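Hypothetical protein, IPT/TIG domain protein (Bacteroides ovatus, PDB 4HW6) is of unknown function but is probably an auxiliary nutrient-binding protein, putatively for carbohydrate, built from an IPT/TIG domain and a six-bladed beta-propeller. Local coordinates at residues I141-F146 with P337-F342; C360-H365 with H403-A408; E264-M269 with G307-P312. One frame throughout, in Å; residues are numbered along the deposited sequence. Where two conformers were deposited one is given.

Contact 1: I141-F146 with P337-F342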
# COMPACT_ATOMS: atom_id res chain seq x y z
N ILE A 141 12.60 4.45 6.85
CA ILE A 141 11.83 3.63 5.91
C ILE A 141 11.71 4.42 4.59
O ILE A 141 10.71 5.07 4.32
CB ILE A 141 10.45 3.24 6.50
CG1 ILE A 141 10.56 2.74 7.95
CG2 ILE A 141 9.82 2.15 5.64
CD1 ILE A 141 9.22 2.77 8.69
N TRP A 142 12.75 4.35 3.76
CA TRP A 142 12.96 5.35 2.74
C TRP A 142 12.22 5.03 1.43
O TRP A 142 11.53 5.89 0.89
CB TRP A 142 14.48 5.52 2.51
CG TRP A 142 14.82 6.49 1.43
CD1 TRP A 142 15.42 6.20 0.25
CD2 TRP A 142 14.57 7.89 1.42
NE1 TRP A 142 15.54 7.33 -0.51
CE2 TRP A 142 15.03 8.39 0.18
CE3 TRP A 142 14.01 8.79 2.34
CZ2 TRP A 142 14.95 9.74 -0.16
CZ3 TRP A 142 13.93 10.13 2.00
CH2 TRP A 142 14.38 10.58 0.75
N ARG A 143 12.42 3.83 0.90
CA ARG A 143 11.70 3.36 -0.29
C ARG A 143 11.40 1.87 -0.13
O ARG A 143 12.31 1.09 0.19
CB ARG A 143 12.52 3.52 -1.57
CG ARG A 143 12.92 4.94 -1.92
CD ARG A 143 11.74 5.77 -2.39
NE ARG A 143 12.14 7.14 -2.76
CZ ARG A 143 12.03 8.23 -2.00
NH1 ARG A 143 11.55 8.18 -0.77
NH2 ARG A 143 12.40 9.41 -2.50
N MSE A 144 10.14 1.49 -0.37
CA MSE A 144 9.67 0.11 -0.24
C MSE A 144 9.44 -0.56 -1.58
O MSE A 144 9.08 0.11 -2.57
CB MSE A 144 8.29 0.06 0.44
CG MSE A 144 8.26 0.39 1.83
SE MSE A 144 6.36 0.47 2.36
CE MSE A 144 6.79 0.59 4.24
N MSE A 145 9.58 -1.88 -1.60
CA MSE A 145 9.23 -2.67 -2.78
C MSE A 145 8.96 -4.13 -2.41
O MSE A 145 9.76 -4.77 -1.72
CB MSE A 145 10.41 -2.57 -3.75
CG MSE A 145 10.33 -3.36 -4.98
SE MSE A 145 9.30 -2.52 -6.37
CE MSE A 145 9.30 -0.66 -5.85
N PHE A 146 7.83 -4.67 -2.88
CA PHE A 146 7.60 -6.09 -2.80
C PHE A 146 8.46 -6.81 -3.85
O PHE A 146 8.64 -6.32 -4.97
CB PHE A 146 6.11 -6.43 -3.06
CG PHE A 146 5.23 -6.34 -1.85
CD1 PHE A 146 5.24 -7.35 -0.90
CD2 PHE A 146 4.33 -5.29 -1.68
CE1 PHE A 146 4.43 -7.29 0.21
CE2 PHE A 146 3.50 -5.25 -0.57
CZ PHE A 146 3.56 -6.24 0.37
N PRO A 337 6.97 15.47 -2.05
CA PRO A 337 6.45 14.19 -2.52
C PRO A 337 7.61 13.21 -2.62
O PRO A 337 8.65 13.54 -3.18
CB PRO A 337 5.90 14.53 -3.89
CG PRO A 337 6.69 15.71 -4.36
CD PRO A 337 6.91 16.50 -3.08
N ASN A 338 7.45 12.03 -2.05
CA ASN A 338 8.50 11.05 -1.98
C ASN A 338 8.15 9.82 -2.82
O ASN A 338 8.17 9.96 -4.05
CB ASN A 338 8.93 10.78 -0.53
CG ASN A 338 10.15 11.63 -0.15
OD1 ASN A 338 11.28 11.15 -0.20
ND2 ASN A 338 9.92 12.93 0.14
N GLN A 339 7.85 8.67 -2.24
CA GLN A 339 7.54 7.52 -3.06
C GLN A 339 6.08 7.55 -3.50
O GLN A 339 5.21 8.06 -2.79
CB GLN A 339 7.82 6.21 -2.31
CG GLN A 339 7.69 5.00 -3.19
CD GLN A 339 8.23 3.72 -2.56
OE1 GLN A 339 8.34 3.61 -1.34
NE2 GLN A 339 8.56 2.73 -3.41
N GLY A 340 5.84 7.08 -4.72
CA GLY A 340 4.51 6.79 -5.18
C GLY A 340 4.37 5.46 -5.88
O GLY A 340 5.33 4.92 -6.40
N ILE A 341 3.13 4.97 -5.93
CA ILE A 341 2.82 3.70 -6.58
C ILE A 341 1.50 3.79 -7.32
O ILE A 341 0.62 4.56 -6.97
CB ILE A 341 2.72 2.55 -5.57
CG1 ILE A 341 1.69 2.89 -4.45
CG2 ILE A 341 4.10 2.25 -4.98
CD1 ILE A 341 1.34 1.70 -3.59
N PHE A 342 1.37 2.96 -8.35
CA PHE A 342 0.13 2.84 -9.08
C PHE A 342 -0.77 1.77 -8.50
O PHE A 342 -0.32 0.65 -8.22
CB PHE A 342 0.44 2.54 -10.53
CG PHE A 342 1.05 3.71 -11.27
CD1 PHE A 342 0.24 4.70 -11.79
CD2 PHE A 342 2.41 3.81 -11.45
CE1 PHE A 342 0.78 5.79 -12.47
CE2 PHE A 342 2.96 4.89 -12.11
CZ PHE A 342 2.14 5.87 -12.66

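Contact 2: C360-H365 with H403-A408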
# COMPACT_ATOMS: atom_id res chain seq x y z
N CYS A 360 3.32 9.42 -1.03
CA CYS A 360 3.56 10.05 0.26
C CYS A 360 4.08 11.47 0.05
O CYS A 360 5.04 11.68 -0.68
CB CYS A 360 4.58 9.23 1.03
SG CYS A 360 3.84 7.69 1.60
N ASP A 361 3.41 12.43 0.67
CA ASP A 361 3.78 13.84 0.59
C ASP A 361 4.40 14.09 1.95
O ASP A 361 3.71 14.38 2.92
CB ASP A 361 2.53 14.67 0.31
CG ASP A 361 2.81 15.99 -0.43
OD1 ASP A 361 3.67 16.03 -1.34
OD2 ASP A 361 2.12 16.98 -0.11
N ARG A 362 5.72 13.93 2.03
CA ARG A 362 6.42 13.82 3.29
C ARG A 362 6.23 15.03 4.18
O ARG A 362 6.00 14.90 5.40
CB ARG A 362 7.90 13.56 3.02
CG ARG A 362 8.77 13.43 4.25
CD ARG A 362 10.20 13.16 3.86
NE ARG A 362 11.14 13.37 4.97
CZ ARG A 362 11.82 12.42 5.63
NH1 ARG A 362 11.67 11.12 5.40
NH2 ARG A 362 12.67 12.80 6.59
N ASP A 363 6.30 16.22 3.60
CA ASP A 363 6.31 17.44 4.41
C ASP A 363 4.96 18.09 4.63
O ASP A 363 4.85 18.97 5.48
CB ASP A 363 7.36 18.41 3.86
CG ASP A 363 8.76 17.82 3.92
OD1 ASP A 363 9.16 17.31 4.97
OD2 ASP A 363 9.47 17.82 2.91
N SER A 364 3.91 17.61 3.95
CA SER A 364 2.54 17.90 4.36
C SER A 364 1.97 16.80 5.26
O SER A 364 0.86 16.95 5.79
CB SER A 364 1.62 18.09 3.15
OG SER A 364 1.41 16.86 2.49
N HIS A 365 2.75 15.73 5.44
CA HIS A 365 2.42 14.59 6.32
C HIS A 365 1.16 13.85 5.88
O HIS A 365 0.34 13.41 6.71
CB HIS A 365 2.35 15.02 7.78
CG HIS A 365 3.54 15.82 8.22
ND1 HIS A 365 4.72 15.23 8.62
CD2 HIS A 365 3.72 17.16 8.33
CE1 HIS A 365 5.58 16.18 8.95
NE2 HIS A 365 5.02 17.36 8.75
N HIS A 403 6.25 12.64 8.62
CA HIS A 403 7.14 12.36 7.48
C HIS A 403 6.88 11.00 6.84
O HIS A 403 7.78 10.15 6.71
CB HIS A 403 8.60 12.57 7.89
CG HIS A 403 8.92 14.00 8.16
ND1 HIS A 403 9.80 14.39 9.14
CD2 HIS A 403 8.49 15.14 7.56
CE1 HIS A 403 9.89 15.71 9.14
NE2 HIS A 403 9.11 16.19 8.19
N PRO A 404 5.64 10.78 6.41
CA PRO A 404 5.40 9.59 5.63
C PRO A 404 6.19 9.67 4.34
O PRO A 404 6.13 10.69 3.66
CB PRO A 404 3.90 9.64 5.35
CG PRO A 404 3.53 11.07 5.43
CD PRO A 404 4.51 11.72 6.36
N THR A 405 6.90 8.61 3.97
CA THR A 405 7.88 8.68 2.90
C THR A 405 7.77 7.58 1.86
O THR A 405 7.79 7.84 0.67
CB THR A 405 9.30 8.68 3.52
OG1 THR A 405 9.40 9.79 4.42
CG2 THR A 405 10.38 8.79 2.46
N SER A 406 7.63 6.34 2.31
CA SER A 406 7.56 5.20 1.47
C SER A 406 6.16 4.60 1.48
O SER A 406 5.37 4.79 2.44
CB SER A 406 8.63 4.18 1.92
OG SER A 406 8.42 3.79 3.27
N ILE A 407 5.82 3.89 0.41
CA ILE A 407 4.50 3.33 0.25
C ILE A 407 4.56 2.05 -0.58
O ILE A 407 5.32 1.92 -1.54
CB ILE A 407 3.52 4.38 -0.34
CG1 ILE A 407 2.08 3.85 -0.40
CG2 ILE A 407 4.00 4.87 -1.73
CD1 ILE A 407 1.04 4.92 -0.71
N ALA A 408 3.72 1.09 -0.20
CA ALA A 408 3.51 -0.13 -0.96
C ALA A 408 2.04 -0.55 -0.86
O ALA A 408 1.37 -0.22 0.13
CB ALA A 408 4.43 -1.24 -0.46

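Contact 3: E264-M269 with G307-P312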
# COMPACT_ATOMS: atom_id res chain seq x y z
N GLU A 264 23.64 7.44 -21.52
CA GLU A 264 23.80 8.52 -20.57
C GLU A 264 22.62 9.49 -20.61
O GLU A 264 22.15 9.93 -19.58
CB GLU A 264 25.11 9.27 -20.81
CG GLU A 264 25.37 10.30 -19.73
CD GLU A 264 26.76 10.90 -19.74
OE1 GLU A 264 27.52 10.64 -20.70
OE2 GLU A 264 27.06 11.68 -18.80
N GLU A 265 22.18 9.86 -21.82
CA GLU A 265 21.12 10.83 -21.96
C GLU A 265 19.93 10.23 -22.71
O GLU A 265 19.81 10.39 -23.93
CB GLU A 265 21.67 12.05 -22.71
CG GLU A 265 20.76 13.26 -22.66
CD GLU A 265 21.34 14.43 -23.44
OE1 GLU A 265 22.44 14.89 -23.10
OE2 GLU A 265 20.68 14.89 -24.38
N GLU A 266 19.06 9.52 -21.99
CA GLU A 266 17.77 9.08 -22.58
C GLU A 266 16.98 10.32 -22.96
O GLU A 266 16.41 10.38 -24.04
CB GLU A 266 16.97 8.19 -21.62
CG GLU A 266 17.57 6.80 -21.40
CD GLU A 266 17.22 5.81 -22.50
OE1 GLU A 266 16.49 6.19 -23.45
OE2 GLU A 266 17.66 4.63 -22.42
N VAL A 267 16.94 11.30 -22.06
CA VAL A 267 16.33 12.60 -22.35
C VAL A 267 16.86 13.64 -21.39
O VAL A 267 17.21 13.31 -20.26
CB VAL A 267 14.77 12.51 -22.27
CG1 VAL A 267 14.28 12.39 -20.84
CG2 VAL A 267 14.11 13.69 -23.00
N MSE A 268 16.92 14.90 -21.82
CA MSE A 268 17.27 16.00 -20.91
C MSE A 268 16.12 16.26 -19.95
O MSE A 268 14.95 16.08 -20.29
CB MSE A 268 17.56 17.29 -21.67
CG MSE A 268 18.79 17.24 -22.55
SE MSE A 268 20.42 16.85 -21.56
CE MSE A 268 20.47 18.24 -20.18
N MSE A 269 16.47 16.71 -18.75
CA MSE A 269 15.50 17.20 -17.78
C MSE A 269 15.77 18.68 -17.54
O MSE A 269 16.84 19.20 -17.85
CB MSE A 269 15.59 16.42 -16.46
CG MSE A 269 14.91 15.06 -16.51
SE MSE A 269 15.07 14.09 -14.81
CE MSE A 269 14.08 15.38 -13.73
N GLY A 307 11.74 3.46 -28.95
CA GLY A 307 12.34 3.13 -27.66
C GLY A 307 12.84 4.38 -26.92
O GLY A 307 13.58 4.26 -25.96
N LYS A 308 12.47 5.56 -27.39
CA LYS A 308 12.97 6.80 -26.82
C LYS A 308 11.97 7.49 -25.92
O LYS A 308 10.75 7.36 -26.09
CB LYS A 308 13.41 7.75 -27.93
CG LYS A 308 14.64 7.21 -28.68
CD LYS A 308 15.26 8.25 -29.58
CE LYS A 308 16.51 7.69 -30.25
NZ LYS A 308 17.02 8.59 -31.33
N LEU A 309 12.52 8.27 -24.99
CA LEU A 309 11.73 9.12 -24.10
C LEU A 309 11.43 10.49 -24.72
O LEU A 309 12.29 11.09 -25.36
CB LEU A 309 12.45 9.31 -22.76
CG LEU A 309 12.83 8.07 -21.95
CD1 LEU A 309 13.43 8.44 -20.59
CD2 LEU A 309 11.59 7.21 -21.72
N ALA A 310 10.23 10.98 -24.49
CA ALA A 310 9.86 12.32 -24.90
C ALA A 310 10.27 13.35 -23.84
O ALA A 310 10.65 13.00 -22.70
CB ALA A 310 8.36 12.41 -25.17
N VAL A 311 10.18 14.62 -24.21
CA VAL A 311 10.44 15.71 -23.29
C VAL A 311 9.47 15.58 -22.11
O VAL A 311 8.25 15.49 -22.32
CB VAL A 311 10.27 17.09 -23.97
CG1 VAL A 311 10.34 18.19 -22.93
CG2 VAL A 311 11.34 17.29 -25.05
N PRO A 312 10.00 15.53 -20.87
CA PRO A 312 9.07 15.47 -19.72
C PRO A 312 8.28 16.74 -19.57
O PRO A 312 8.76 17.83 -19.91
CB PRO A 312 10.00 15.34 -18.52
CG PRO A 312 11.26 14.75 -19.09
CD PRO A 312 11.40 15.40 -20.44
O HOH W 1 15.44 8.12 -25.09
O HOH W 2 14.85 11.41 -26.15
O HOH W 3 17.04 4.62 -25.87

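Contact 1: I141-F146 with P337-F342
Q339 bridges 143-146 and 337-342, nearly parallel edge strands of two different blades of the beta-propeller. Their axes come no closer than 8.0 Å, too far for backbone pairing, so side chains span the gap. The CB of Q339 lies 3.9 Å from CD of R143, and CG passes the same methylene. CG stands anti to the backbone N (chi1 -172°) and the chain stays extended, which carries the amide to the backbone of M144. There OE1 accepts from the N of M144 at 2.9 Å. The bond is almost straight (174°) and uses a lone pair in the amide plane. NE2 donates to the O of M144 at 2.8 Å, again on a lone pair. The amide thus replaces a strand partner for M144, and this pair of bonds fixes its flip.

R143 runs past Q339 in the opposite direction. Its chain bends at chi2 (-71°). NH1 and NH2 both reach OD1 of N338, at 3.0 and 3.1 Å, while ND2 of N338 bonds to G336 O. NH1 also donates to W142 O at 2.8 Å and sits over the centre of the indole, 3.6 Å above its plane. The guanidinium therefore lies between this ring on one face and the backbone at N338 and Q339 on the other.

W142 and R143 form a classic beta bulge opposite V158. Strand 404-410 of a third blade packs against both segments, and I407 N gives OE1 of Q339 a second donor. Strand 154-158 flanks 143-146 in its sheet, and strand 355-361 flanks 337-342.

Contact 2: C360-H365 with H403-A408
Two neighbouring blades of the beta-propeller meet here. The end of strand 355-361 and the turn after it pack against the start of strand 404-410.

Hydrogen bonds come first. The N of H403 donates to ND1 of H365 at 3.0 Å, close to straight (167°) and in the ring plane. NH1 of R362 donates to OG1 of T405 at 2.8 Å, and OG1 in turn donates to H403 O.

Stacking comes second. R362 is extended from CG to NE, with CG anti to the backbone N, so its guanidinium lies flat on H403, planes 6° apart. An alanine here would remove the guanidinium that stacks on H403 and the NH1 donor to T405, and would probably loosen both side chains. ND1 of H403 is hydrogen-bonded to OD2 of D422.

The H365 and H403 rings form a separate oblique pair, planes at 31°.

Apolar packing completes the contact. SG of C360 rests 3.8 Å from CB of I407, and the ring of P404 packs on the backbone of H365.

P404 O is buried and has no hydrogen-bond partner in the model; the CA of R362 approaches it at 3.2 Å in a CA-H...O contact.

Contact 3: E264-M269 with G307-P312
Water 1 is the best-held polar atom, gripped by three hydrogen bonds. Water 1 accepts from L309 N at 2.9 Å and donates to both O and OE1 of E266. E266 O itself takes two bonds: water 1 donates to it at 2.7 Å and water 2 at 2.8 Å. Water 2 also donates to L309 O at 2.7 Å. The side chain of E266 bends at chi2 (-82°), which turns OE1 to the side of its own carbonyl, close enough for one water to bridge the two. Water 3 also donates to OE1, with a weak bond on to G307 O. The other carboxylate oxygen, OE2, turns to K241 and S254 in E266's own blade.

Apolar groups meet directly. CB of V267 faces CB of L309 at 4.0 Å, the two side chains crossing at about a right angle. CD1 of L309 touches CB of E266 at 3.7 Å, and CG2 of V267 nears CD of P312. Two further contacts are plain van der Waals packing on carbonyls: CG2 of V267 rests 3.5 Å from A310 O, and CD of P312 lies 3.6 Å from M268 O.

E266 and V267 form a classic beta bulge opposite I252, in one blade. Segment 307-312 follows strand 296-301 of the next. No direct hydrogen bond crosses between the segments, so apolar packing and bridging water join the two blades at this surface.

From the N terminus, the chain first opens contact 1 at 141-146. It then opens and closes contact 3, at 264-269 and 307-312, before 337-342 closes contact 1. Contact 3 thus lies wholly within the larger loop. Contact 2 follows in series, from 360-365 to 403-408. None of the loops cross. Contacts 1 and 2 touch, their centres about 9 Å apart. N338 N meets C360 O within a shared sheet, and S406 OG meets I141 O. Together they tie three blades around the inner strand 404-410. Contact 3 stands apart at the surface, its centre about 23 Å and 28 Å from those of contacts 1 and 2, and joins two further blades.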